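Putative uncharacterized protein (Pyrococcus abyssi virus 1, PDB 4HR1) is of unknown function but folds as an all-helical bundle of a bromodomain-like family and pairs with a second protein chain. Local coordinates at residues Asn4-Val9 against Tyr59-Arg64; Gly25-Thr30 against Lys35-Val40; Asp48-Ala53 against Gln79-Val84; Gln91-Met96 against Met106-Ile111. All coordinates share one frame; numbering follows the deposited sequence.

Contact 1: Asn4-Val9 against Tyr59-Arg64; sequences NGAQTV and YAQYAR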
loop_
_atom_site.group_PDB
_atom_site.type_symbol
_atom_site.label_atom_id
_atom_site.label_comp_id
_atom_site.label_asym_id
_atom_site.label_seq_id
_atom_site.Cartn_x
_atom_site.Cartn_y
_atom_site.Cartn_z
ATOM N N ASN A 4 -15.789 0.194 9.591
ATOM C CA ASN A 4 -14.864 -0.934 9.483
ATOM C C ASN A 4 -13.448 -0.364 9.595
ATOM O O ASN A 4 -12.872 0.081 8.594
ATOM C CB ASN A 4 -15.055 -1.703 8.183
ATOM C CG ASN A 4 -14.284 -3.001 8.168
ATOM O OD1 ASN A 4 -13.049 -3.034 8.042
ATOM N ND2 ASN A 4 -15.002 -4.103 8.333
ATOM N N GLY A 5 -12.930 -0.362 10.822
ATOM C CA GLY A 5 -11.626 0.192 11.180
ATOM C C GLY A 5 -10.463 -0.158 10.274
ATOM O O GLY A 5 -9.795 0.748 9.752
ATOM N N ALA A 6 -10.212 -1.485 10.091
ATOM C CA ALA A 6 -9.100 -2.015 9.282
ATOM C C ALA A 6 -9.205 -1.615 7.816
ATOM O O ALA A 6 -8.278 -0.985 7.298
ATOM C CB ALA A 6 -8.979 -3.531 9.436
ATOM N N GLN A 7 -10.364 -1.874 7.175
ATOM C CA GLN A 7 -10.565 -1.462 5.774
ATOM C C GLN A 7 -10.328 0.041 5.568
ATOM O O GLN A 7 -9.593 0.425 4.652
ATOM C CB GLN A 7 -11.949 -1.861 5.280
ATOM C CG GLN A 7 -12.144 -1.696 3.787
ATOM C CD GLN A 7 -13.568 -1.348 3.512
ATOM O OE1 GLN A 7 -14.441 -2.218 3.496
ATOM N NE2 GLN A 7 -13.837 -0.051 3.380
ATOM N N THR A 8 -10.895 0.873 6.471
ATOM C CA THR A 8 -10.788 2.330 6.424
ATOM C C THR A 8 -9.341 2.796 6.383
ATOM O O THR A 8 -8.964 3.508 5.449
ATOM C CB THR A 8 -11.652 3.002 7.521
ATOM O OG1 THR A 8 -12.975 2.454 7.499
ATOM C CG2 THR A 8 -11.719 4.506 7.363
ATOM N N VAL A 9 -8.528 2.368 7.361
ATOM C CA VAL A 9 -7.106 2.753 7.423
ATOM C C VAL A 9 -6.300 2.231 6.221
ATOM O O VAL A 9 -5.510 2.979 5.651
ATOM C CB VAL A 9 -6.434 2.496 8.805
ATOM C CG1 VAL A 9 -7.275 3.084 9.940
ATOM C CG2 VAL A 9 -6.181 1.015 9.047
ATOM N N TYR A 59 -4.285 -6.826 12.419
ATOM C CA TYR A 59 -4.392 -8.129 13.089
ATOM C C TYR A 59 -5.534 -8.167 14.095
ATOM O O TYR A 59 -6.321 -9.126 14.068
ATOM C CB TYR A 59 -3.086 -8.627 13.786
ATOM C CG TYR A 59 -3.309 -9.957 14.500
ATOM C CD1 TYR A 59 -3.707 -11.091 13.793
ATOM C CD2 TYR A 59 -3.262 -10.044 15.891
ATOM C CE1 TYR A 59 -4.017 -12.284 14.446
ATOM C CE2 TYR A 59 -3.531 -11.246 16.555
ATOM C CZ TYR A 59 -3.915 -12.364 15.826
ATOM O OH TYR A 59 -4.228 -13.546 16.459
ATOM N N ALA A 60 -5.588 -7.163 15.017
ATOM C CA ALA A 60 -6.593 -7.104 16.083
ATOM C C ALA A 60 -8.007 -7.382 15.600
ATOM O O ALA A 60 -8.664 -8.272 16.151
ATOM C CB ALA A 60 -6.516 -5.782 16.840
ATOM N N GLN A 61 -8.425 -6.715 14.498
ATOM C CA GLN A 61 -9.756 -6.902 13.924
ATOM C C GLN A 61 -10.031 -8.360 13.537
ATOM O O GLN A 61 -11.087 -8.892 13.898
ATOM C CB GLN A 61 -10.020 -5.927 12.757
ATOM C CG GLN A 61 -11.505 -5.748 12.427
ATOM C CD GLN A 61 -11.756 -4.683 11.384
ATOM O OE1 GLN A 61 -12.148 -4.974 10.245
ATOM N NE2 GLN A 61 -11.567 -3.422 11.762
ATOM N N TYR A 62 -9.067 -9.009 12.841
ATOM C CA TYR A 62 -9.172 -10.408 12.414
ATOM C C TYR A 62 -9.338 -11.323 13.618
ATOM O O TYR A 62 -10.223 -12.182 13.609
ATOM C CB TYR A 62 -7.939 -10.826 11.574
ATOM C CG TYR A 62 -7.859 -12.317 11.298
ATOM C CD1 TYR A 62 -8.670 -12.915 10.331
ATOM C CD2 TYR A 62 -7.021 -13.142 12.047
ATOM C CE1 TYR A 62 -8.639 -14.294 10.110
ATOM C CE2 TYR A 62 -6.978 -14.522 11.831
ATOM C CZ TYR A 62 -7.789 -15.096 10.861
ATOM O OH TYR A 62 -7.745 -16.460 10.646
ATOM N N ALA A 63 -8.461 -11.135 14.637
ATOM C CA ALA A 63 -8.365 -11.905 15.880
ATOM C C ALA A 63 -9.658 -11.991 16.683
ATOM O O ALA A 63 -9.973 -13.073 17.184
ATOM C CB ALA A 63 -7.237 -11.364 16.748
ATOM N N ARG A 64 -10.404 -10.869 16.819
ATOM C CA ARG A 64 -11.660 -10.891 17.574
ATOM C C ARG A 64 -12.917 -11.181 16.751
ATOM O O ARG A 64 -13.891 -10.426 16.791
ATOM C CB ARG A 64 -11.812 -9.763 18.617
ATOM C CG ARG A 64 -11.246 -8.405 18.246
ATOM C CD ARG A 64 -10.087 -8.044 19.162
ATOM N NE ARG A 64 -9.968 -6.597 19.356
ATOM C CZ ARG A 64 -9.047 -6.009 20.115
ATOM N NH1 ARG A 64 -8.146 -6.737 20.761
ATOM N NH2 ARG A 64 -9.014 -4.693 20.226
#
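The flat groups that meet here are the side-chain amides of Asn4 and Gln61. They are nearly perpendicular, with planes 79° apart, so they do not stack. Next to them Ala6 CB packs at 3.6 Å from Gln61 CD. Within 59-64 the flat groups also touch residues of their own segment. Ala63 CB sits 3.5 Å above the Tyr59 ring plane, toward the rim of one face. Tyr59 CE1 lies in plane at the edge of the Tyr62 ring. One face of the Arg64 guanidinium has Ala60 CB over its centre, and its NH2 forms a salt bridge with Glu74.

Gln61 bridges the gap between the helices. Its CG is anti to the backbone N (chi1 -161°), and the extended chain carries the amide to the first turn of helix 5-30. Asn4 is the N-cap of that helix. Asn4 OD1 accepts from Gln7 N at 3.1 Å, with the donor in the carbonyl plane. The backbone oxygen of Asn4 takes two donors, Thr8 N and Thr8 OG1. Thr8 OG1 lies 2.6 Å from Asn4 O, above the carbonyl plane. Aromatic side chains of the other protein chain pack on Ala6 and Gln61 and meet Tyr59 and Tyr62.

The contact is therefore small and polar. Neutral amides gather at a helix start, where the N-H groups of Gly5 and Gln7 are bound by the side-chain oxygens of Asn68 and Asn4.

Contact 2: Gly25-Thr30 against Lys35-Val40; sequences GYMETT and KELEQV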
loop_
_atom_site.group_PDB
_atom_site.type_symbol
_atom_site.label_atom_id
_atom_site.label_comp_id
_atom_site.label_asym_id
_atom_site.label_seq_id
_atom_site.Cartn_x
_atom_site.Cartn_y
_atom_site.Cartn_z
ATOM N N GLY A 25 6.595 9.184 -10.383
ATOM C CA GLY A 25 6.513 8.941 -11.818
ATOM C C GLY A 25 6.383 10.193 -12.653
ATOM O O GLY A 25 7.059 10.317 -13.681
ATOM N N TYR A 26 5.529 11.142 -12.207
ATOM C CA TYR A 26 5.340 12.427 -12.889
ATOM C C TYR A 26 6.665 13.187 -12.911
ATOM O O TYR A 26 7.015 13.780 -13.933
ATOM C CB TYR A 26 4.236 13.271 -12.203
ATOM C CG TYR A 26 4.197 14.714 -12.663
ATOM C CD1 TYR A 26 3.690 15.055 -13.913
ATOM C CD2 TYR A 26 4.716 15.734 -11.870
ATOM C CE1 TYR A 26 3.655 16.382 -14.343
ATOM C CE2 TYR A 26 4.706 17.062 -12.300
ATOM C CZ TYR A 26 4.169 17.382 -13.536
ATOM O OH TYR A 26 4.140 18.685 -13.967
HETATM N N MSE A 27 7.391 13.153 -11.779
HETATM C CA MSE A 27 8.668 13.823 -11.562
HETATM C C MSE A 27 9.802 13.256 -12.380
HETATM O O MSE A 27 10.630 14.028 -12.848
HETATM C CB MSE A 27 9.022 13.836 -10.081
HETATM C CG MSE A 27 8.137 14.779 -9.302
HETATM SE SE MSE A 27 8.673 15.024 -7.465
HETATM C CE MSE A 27 7.545 16.520 -7.076
ATOM N N GLU A 28 9.854 11.916 -12.539
ATOM C CA GLU A 28 10.849 11.227 -13.359
ATOM C C GLU A 28 10.669 11.628 -14.839
ATOM O O GLU A 28 11.645 12.023 -15.485
ATOM C CB GLU A 28 10.721 9.701 -13.200
ATOM C CG GLU A 28 11.581 9.129 -12.087
ATOM C CD GLU A 28 10.851 8.327 -11.025
ATOM O OE1 GLU A 28 10.911 8.727 -9.839
ATOM O OE2 GLU A 28 10.238 7.289 -11.370
ATOM N N THR A 29 9.410 11.568 -15.343
ATOM C CA THR A 29 9.017 11.908 -16.715
ATOM C C THR A 29 9.183 13.415 -17.040
ATOM O O THR A 29 9.325 13.764 -18.217
ATOM C CB THR A 29 7.584 11.415 -16.985
ATOM O OG1 THR A 29 7.416 10.109 -16.432
ATOM C CG2 THR A 29 7.228 11.390 -18.471
ATOM N N THR A 30 9.170 14.298 -16.021
ATOM C CA THR A 30 9.273 15.743 -16.245
ATOM C C THR A 30 10.538 16.410 -15.645
ATOM O O THR A 30 10.788 17.591 -15.906
ATOM C CB THR A 30 7.936 16.436 -15.912
ATOM O OG1 THR A 30 6.858 15.525 -16.142
ATOM C CG2 THR A 30 7.704 17.691 -16.739
ATOM N N LYS A 35 14.622 19.836 -4.503
ATOM C CA LYS A 35 13.750 20.202 -3.383
ATOM C C LYS A 35 12.429 19.450 -3.508
ATOM O O LYS A 35 11.949 18.898 -2.518
ATOM C CB LYS A 35 13.485 21.724 -3.355
ATOM C CG LYS A 35 14.732 22.577 -3.143
ATOM C CD LYS A 35 14.949 23.618 -4.258
ATOM C CE LYS A 35 15.356 23.055 -5.612
ATOM N NZ LYS A 35 16.653 22.321 -5.576
ATOM N N GLU A 36 11.864 19.403 -4.735
ATOM C CA GLU A 36 10.600 18.731 -5.039
ATOM C C GLU A 36 10.631 17.227 -4.719
ATOM O O GLU A 36 9.707 16.723 -4.077
ATOM C CB GLU A 36 10.144 19.028 -6.483
ATOM C CG GLU A 36 9.640 20.453 -6.693
ATOM C CD GLU A 36 9.317 20.864 -8.121
ATOM O OE1 GLU A 36 9.975 20.362 -9.061
ATOM O OE2 GLU A 36 8.425 21.725 -8.299
ATOM N N LEU A 37 11.719 16.537 -5.090
ATOM C CA LEU A 37 11.902 15.106 -4.819
ATOM C C LEU A 37 12.135 14.826 -3.322
ATOM O O LEU A 37 11.795 13.737 -2.835
ATOM C CB LEU A 37 13.056 14.544 -5.657
ATOM C CG LEU A 37 12.852 14.559 -7.172
ATOM C CD1 LEU A 37 14.092 15.079 -7.879
ATOM C CD2 LEU A 37 12.441 13.184 -7.690
ATOM N N GLU A 38 12.712 15.819 -2.605
ATOM C CA GLU A 38 12.967 15.772 -1.167
ATOM C C GLU A 38 11.622 15.821 -0.445
ATOM O O GLU A 38 11.346 14.920 0.345
ATOM C CB GLU A 38 13.863 16.953 -0.738
ATOM C CG GLU A 38 14.613 16.753 0.571
ATOM C CD GLU A 38 16.123 16.697 0.428
ATOM O OE1 GLU A 38 16.728 17.723 0.036
ATOM O OE2 GLU A 38 16.704 15.625 0.711
ATOM N N GLN A 39 10.768 16.838 -0.770
ATOM C CA GLN A 39 9.419 17.057 -0.215
ATOM C C GLN A 39 8.538 15.805 -0.331
ATOM O O GLN A 39 7.836 15.459 0.626
ATOM C CB GLN A 39 8.719 18.242 -0.905
ATOM C CG GLN A 39 9.331 19.625 -0.634
ATOM C CD GLN A 39 8.760 20.729 -1.520
ATOM O OE1 GLN A 39 8.347 21.791 -1.042
ATOM N NE2 GLN A 39 8.739 20.524 -2.832
ATOM N N VAL A 40 8.599 15.119 -1.499
ATOM C CA VAL A 40 7.839 13.893 -1.791
ATOM C C VAL A 40 8.337 12.765 -0.893
ATOM O O VAL A 40 7.523 12.051 -0.296
ATOM C CB VAL A 40 7.852 13.537 -3.314
ATOM C CG1 VAL A 40 7.266 12.147 -3.593
ATOM C CG2 VAL A 40 7.096 14.591 -4.117
#
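Helical segments 25-30 and 35-40 run antiparallel, with axes 11.1 Å apart at an angle of 166°, and the CA atoms of Met27 and Leu37 are the nearest pair, 7.6 Å apart. Met27, deposited as selenomethionine, carries the whole contact from its side. Its CG is anti to the carbonyl carbon (chi1 -71°), and the chain beyond is extended. This sends the selenium and the terminal methyl across to helix 34-63.

The methyl does most of the touching. Met27 CE lies 3.7 Å from Glu36 CB and 3.6 Å from Val40 CG2. Met27 and Val40 lie alongside each other, pointing opposite ways, and Val40 CG2 is also 3.7 Å from Met27 SE. Leu37 flanks the selenium from the more exposed side, with its CD2 at 4.2 Å from Met27 SE. Of the Glu36 side chain it is CB that meets the methyl, and Met27 SE also lies 3.9 Å from Glu36 O. The carboxylate turns elsewhere, and Glu36 OE1 accepts a hydrogen bond from Thr33 N, just before the helix.

Other parts of the chain close in on the same place. Glu95 of helix 72-98 touches Met27 and Val40, and Val99 touches Met27 and Glu36. Tyr26 OH is hydrogen-bonded to Val99 O.

Two successive antiparallel helices joined by a short loop form a helical hairpin, the building unit of an up-and-down bundle. Here Met27 reaches across it.

Contact 3: Asp48-Ala53 against Gln79-Val84; sequences DEIATA and QKALLV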
loop_
_atom_site.group_PDB
_atom_site.type_symbol
_atom_site.label_atom_id
_atom_site.label_comp_id
_atom_site.label_asym_id
_atom_site.label_seq_id
_atom_site.Cartn_x
_atom_site.Cartn_y
_atom_site.Cartn_z
ATOM N N ASP A 48 4.670 6.110 6.033
ATOM C CA ASP A 48 5.195 4.881 6.650
ATOM C C ASP A 48 5.100 4.928 8.183
ATOM O O ASP A 48 4.732 3.921 8.796
ATOM C CB ASP A 48 6.633 4.567 6.191
ATOM C CG ASP A 48 6.842 4.443 4.683
ATOM O OD1 ASP A 48 8.012 4.553 4.236
ATOM O OD2 ASP A 48 5.837 4.253 3.948
ATOM N N GLU A 49 5.350 6.118 8.784
ATOM C CA GLU A 49 5.246 6.326 10.232
ATOM C C GLU A 49 3.827 6.064 10.747
ATOM O O GLU A 49 3.631 5.227 11.630
ATOM C CB GLU A 49 5.717 7.739 10.617
ATOM C CG GLU A 49 7.170 7.777 11.067
ATOM C CD GLU A 49 8.027 8.886 10.491
ATOM O OE1 GLU A 49 7.594 10.062 10.521
ATOM O OE2 GLU A 49 9.161 8.582 10.053
ATOM N N ILE A 50 2.836 6.756 10.167
ATOM C CA ILE A 50 1.443 6.603 10.562
ATOM C C ILE A 50 0.926 5.202 10.274
ATOM O O ILE A 50 0.218 4.637 11.106
ATOM C CB ILE A 50 0.545 7.773 10.055
ATOM C CG1 ILE A 50 -0.853 7.776 10.696
ATOM C CG2 ILE A 50 0.474 7.855 8.546
ATOM C CD1 ILE A 50 -0.821 8.260 12.137
ATOM N N ALA A 51 1.358 4.606 9.142
ATOM C CA ALA A 51 0.976 3.245 8.751
ATOM C C ALA A 51 1.283 2.215 9.832
ATOM O O ALA A 51 0.407 1.410 10.150
ATOM C CB ALA A 51 1.634 2.854 7.435
ATOM N N THR A 52 2.492 2.265 10.430
ATOM C CA THR A 52 2.900 1.324 11.486
ATOM C C THR A 52 2.108 1.482 12.771
ATOM O O THR A 52 1.785 0.472 13.421
ATOM C CB THR A 52 4.423 1.270 11.683
ATOM O OG1 THR A 52 4.946 2.595 11.700
ATOM C CG2 THR A 52 5.125 0.434 10.599
ATOM N N ALA A 53 1.730 2.737 13.099
ATOM C CA ALA A 53 0.920 3.063 14.267
ATOM C C ALA A 53 -0.441 2.346 14.287
ATOM O O ALA A 53 -1.062 2.254 15.352
ATOM C CB ALA A 53 0.711 4.561 14.344
ATOM N N GLN A 79 -8.872 7.022 15.192
ATOM C CA GLN A 79 -9.422 8.302 14.775
ATOM C C GLN A 79 -8.365 9.371 14.654
ATOM O O GLN A 79 -8.423 10.165 13.721
ATOM C CB GLN A 79 -10.573 8.747 15.692
ATOM C CG GLN A 79 -11.879 7.969 15.485
ATOM C CD GLN A 79 -12.490 8.043 14.089
ATOM O OE1 GLN A 79 -13.019 7.053 13.571
ATOM N NE2 GLN A 79 -12.466 9.215 13.452
ATOM N N LYS A 80 -7.383 9.382 15.559
ATOM C CA LYS A 80 -6.291 10.360 15.517
ATOM C C LYS A 80 -5.336 10.045 14.372
ATOM O O LYS A 80 -4.759 10.962 13.793
ATOM C CB LYS A 80 -5.546 10.414 16.859
ATOM C CG LYS A 80 -6.251 11.269 17.911
ATOM C CD LYS A 80 -6.047 10.769 19.347
ATOM C CE LYS A 80 -4.693 11.093 19.947
ATOM N NZ LYS A 80 -3.683 10.024 19.686
ATOM N N ALA A 81 -5.179 8.748 14.038
ATOM C CA ALA A 81 -4.346 8.315 12.919
ATOM C C ALA A 81 -5.044 8.701 11.603
ATOM O O ALA A 81 -4.401 9.300 10.731
ATOM C CB ALA A 81 -4.108 6.812 12.984
ATOM N N LEU A 82 -6.387 8.446 11.512
ATOM C CA LEU A 82 -7.234 8.818 10.372
ATOM C C LEU A 82 -7.107 10.290 10.019
ATOM O O LEU A 82 -7.089 10.650 8.840
ATOM C CB LEU A 82 -8.696 8.456 10.619
ATOM C CG LEU A 82 -9.051 6.983 10.413
ATOM C CD1 LEU A 82 -10.467 6.711 10.854
ATOM C CD2 LEU A 82 -8.868 6.556 8.948
ATOM N N LEU A 83 -6.940 11.122 11.060
ATOM C CA LEU A 83 -6.780 12.560 10.974
ATOM C C LEU A 83 -5.446 12.968 10.380
ATOM O O LEU A 83 -5.401 13.859 9.527
ATOM C CB LEU A 83 -6.919 13.145 12.372
ATOM C CG LEU A 83 -8.042 14.126 12.532
ATOM C CD1 LEU A 83 -8.655 14.020 13.939
ATOM C CD2 LEU A 83 -7.602 15.557 12.118
ATOM N N VAL A 84 -4.355 12.333 10.845
ATOM C CA VAL A 84 -2.982 12.600 10.376
ATOM C C VAL A 84 -2.891 12.208 8.882
ATOM O O VAL A 84 -2.302 12.941 8.086
ATOM C CB VAL A 84 -1.934 11.860 11.266
ATOM C CG1 VAL A 84 -0.529 11.895 10.660
ATOM C CG2 VAL A 84 -1.923 12.433 12.681
#
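Ile50 reaches across to Ala81 and Val84, and its path explains the whole contact. Its CB already points at the other helix, where the CA atoms of Ile50 and Ala81 are 6.5 Å apart. At CB the chain divides. The longer branch makes the crossing, because CG1 stands anti to the backbone N (chi1 -168°).

CG1 passes alongside Ala81, with Ile50 CG1 at 3.9 Å from Ala81 O. Ile50 CG1 also comes within 4.1 Å of Val84 CG1. At the next bond the chain bends (chi2 74°), and the terminal methyl rests on Ala81 and Val84, neighbours about one turn apart on the same helix face. Ile50 CD1 is 3.6 Å from Ala81 CA and 3.7 Å from Ala81 CB. Ile50 CD1 is also 3.9 Å from Val84 CB. The small Ala81 lets the isoleucine methyl come right down onto the helix backbone. The contacts between side chains are apolar.

Leu85 and Ile88, further along helix 72-98, also touch Ile50. Ala81 packs on Val54 and Val84 on Arg46, both from helix 34-63. The adjacent Ala51 faces Ile13 and Arg17 of helix 5-30. Helix 34-63 thus lies against helix 72-98 through Ile50 and against helix 5-30 through Ala51.

Contact 4: Gln91-Met96 against Met106-Ile111; sequences QIIVEM and MGTLKI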
loop_
_atom_site.group_PDB
_atom_site.type_symbol
_atom_site.label_atom_id
_atom_site.label_comp_id
_atom_site.label_asym_id
_atom_site.label_seq_id
_atom_site.Cartn_x
_atom_site.Cartn_y
_atom_site.Cartn_z
ATOM N N GLN A 91 -1.565 17.580 1.931
ATOM C CA GLN A 91 -0.202 17.954 1.543
ATOM C C GLN A 91 0.230 17.302 0.221
ATOM O O GLN A 91 1.043 17.883 -0.507
ATOM C CB GLN A 91 0.797 17.654 2.663
ATOM C CG GLN A 91 0.587 18.423 3.965
ATOM C CD GLN A 91 1.714 18.145 4.933
ATOM O OE1 GLN A 91 2.642 18.951 5.096
ATOM N NE2 GLN A 91 1.689 16.981 5.571
ATOM N N ILE A 92 -0.324 16.115 -0.101
ATOM C CA ILE A 92 -0.069 15.412 -1.366
ATOM C C ILE A 92 -0.659 16.231 -2.544
ATOM O O ILE A 92 0.067 16.515 -3.512
ATOM C CB ILE A 92 -0.608 13.940 -1.322
ATOM C CG1 ILE A 92 0.240 12.991 -0.404
ATOM C CG2 ILE A 92 -0.839 13.341 -2.719
ATOM C CD1 ILE A 92 1.752 12.974 -0.625
ATOM N N ILE A 93 -1.977 16.600 -2.443
ATOM C CA ILE A 93 -2.735 17.347 -3.451
ATOM C C ILE A 93 -2.078 18.708 -3.668
ATOM O O ILE A 93 -1.834 19.115 -4.810
ATOM C CB ILE A 93 -4.246 17.421 -3.082
ATOM C CG1 ILE A 93 -4.866 16.008 -2.995
ATOM C CG2 ILE A 93 -5.022 18.300 -4.075
ATOM C CD1 ILE A 93 -6.024 15.856 -2.069
ATOM N N VAL A 94 -1.704 19.360 -2.560
ATOM C CA VAL A 94 -0.991 20.635 -2.569
ATOM C C VAL A 94 0.343 20.496 -3.327
ATOM O O VAL A 94 0.675 21.370 -4.125
ATOM C CB VAL A 94 -0.830 21.163 -1.113
ATOM C CG1 VAL A 94 0.193 22.293 -1.022
ATOM C CG2 VAL A 94 -2.181 21.618 -0.557
ATOM N N GLU A 95 1.082 19.387 -3.100
ATOM C CA GLU A 95 2.350 19.099 -3.771
ATOM C C GLU A 95 2.144 18.892 -5.256
ATOM O O GLU A 95 2.879 19.490 -6.050
ATOM C CB GLU A 95 3.084 17.897 -3.135
ATOM C CG GLU A 95 4.451 17.583 -3.742
ATOM C CD GLU A 95 5.549 18.623 -3.585
ATOM O OE1 GLU A 95 5.342 19.612 -2.842
ATOM O OE2 GLU A 95 6.631 18.435 -4.190
ATOM N N MET A 96 1.141 18.054 -5.629
ATOM C CA MET A 96 0.765 17.776 -7.021
ATOM C C MET A 96 0.582 19.123 -7.741
ATOM O O MET A 96 1.300 19.400 -8.700
ATOM C CB MET A 96 -0.548 16.958 -7.091
ATOM C CG MET A 96 -0.391 15.490 -6.819
ATOM S SD MET A 96 -2.007 14.696 -6.746
ATOM C CE MET A 96 -1.526 13.076 -6.737
ATOM N N MET A 106 -9.559 20.944 -13.779
ATOM C CA MET A 106 -10.389 21.485 -12.694
ATOM C C MET A 106 -9.860 20.878 -11.365
ATOM O O MET A 106 -10.281 19.789 -10.942
ATOM C CB MET A 106 -11.876 21.130 -12.931
ATOM C CG MET A 106 -12.843 22.209 -12.464
ATOM S SD MET A 106 -14.373 21.593 -11.694
ATOM C CE MET A 106 -15.205 20.830 -13.116
ATOM N N GLY A 107 -8.883 21.568 -10.775
ATOM C CA GLY A 107 -8.197 21.118 -9.572
ATOM C C GLY A 107 -7.436 19.838 -9.834
ATOM O O GLY A 107 -6.690 19.761 -10.804
ATOM N N THR A 108 -7.653 18.812 -9.009
ATOM C CA THR A 108 -7.013 17.501 -9.177
ATOM C C THR A 108 -8.076 16.429 -9.345
ATOM O O THR A 108 -7.808 15.263 -9.089
ATOM C CB THR A 108 -6.079 17.171 -7.988
ATOM O OG1 THR A 108 -6.835 17.207 -6.777
ATOM C CG2 THR A 108 -4.864 18.081 -7.901
ATOM N N LEU A 109 -9.275 16.820 -9.773
ATOM C CA LEU A 109 -10.426 15.939 -9.944
ATOM C C LEU A 109 -10.206 14.686 -10.768
ATOM O O LEU A 109 -10.692 13.624 -10.376
ATOM C CB LEU A 109 -11.608 16.717 -10.516
ATOM C CG LEU A 109 -12.714 17.098 -9.541
ATOM C CD1 LEU A 109 -13.707 18.035 -10.222
ATOM C CD2 LEU A 109 -13.451 15.856 -8.994
ATOM N N LYS A 110 -9.535 14.808 -11.928
ATOM C CA LYS A 110 -9.293 13.657 -12.803
ATOM C C LYS A 110 -8.223 12.718 -12.204
ATOM O O LYS A 110 -8.376 11.498 -12.278
ATOM C CB LYS A 110 -8.868 14.102 -14.213
ATOM C CG LYS A 110 -9.900 14.909 -14.991
ATOM C CD LYS A 110 -9.396 15.169 -16.421
ATOM C CE LYS A 110 -10.227 16.180 -17.174
ATOM N NZ LYS A 110 -9.733 16.359 -18.566
ATOM N N ILE A 111 -7.141 13.305 -11.638
ATOM C CA ILE A 111 -6.028 12.601 -11.016
ATOM C C ILE A 111 -6.588 11.797 -9.862
ATOM O O ILE A 111 -6.337 10.589 -9.776
ATOM C CB ILE A 111 -4.928 13.601 -10.534
ATOM C CG1 ILE A 111 -4.100 14.146 -11.714
ATOM C CG2 ILE A 111 -4.030 12.975 -9.451
ATOM C CD1 ILE A 111 -3.271 15.281 -11.359
#
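Met96 packs on Ile111, and Ile93 on Thr108, in two small patches of different character. The Met96 patch is the buried one. Met96 CG is anti to the carbonyl carbon (chi1 -79°), and the extended chain lays sulfur and methyl beside the isoleucine. Ile111 CG2 is 3.7 Å from Met96 CE and 3.8 Å from Met96 SD, so a single methyl group is met by both atoms. The two side chains run side by side with their tips heading opposite ways. Phe22 of helix 5-30, Leu101, Ala102 and Gln105 also touch Ile111. An aromatic side chain of the other protein chain packs there too.

The Ile93 patch is more open to solvent. Ile93 CG2 comes to 3.4 Å from Thr108 OG1 and 3.8 Å from Thr108 CG2. The threonine thus presents both of its branches to one methyl, and its first torsion (chi1 58°) turns them that way. Thr108 is the N-cap of helix 109-119, yet its side chain makes no capping bond.

Outward from Thr108 the chain is exposed at Met106 and Gly107. Met106 to Leu109 forms a type II' beta turn, closed by a weak bond from Leu109 N to Met106 O. Gly107 has the positive phi (64°) that such a turn needs and that favours glycine.

The contact therefore joins a turn and the helix start it leads into to the side of helix 72-98. It docks the short C-terminal helix of the bundle beside the long helices.

The four contacts lie along one helical bundle. Contacts 1 and 2 join helices 5-30 and 34-63 near opposite ends of the pair, with centres about 34 Å apart, and contact 2 is nested inside the loop that contact 1 closes. Contact 3 joins helix 34-63 to helix 72-98. It touches contact 1, where Thr8 and Val9 pack on Leu82, and the two cross along the chain. Contact 4 comes last and ties helix 72-98 to helix 109-119. Its centre is about 14 Å from that of contact 2, and Glu95 of segment 91-96 packs on Met27, Gln39 and Val40. Each successive pair of helices is thus joined, consistent with one elongated helical bundle within the bromodomain-like family.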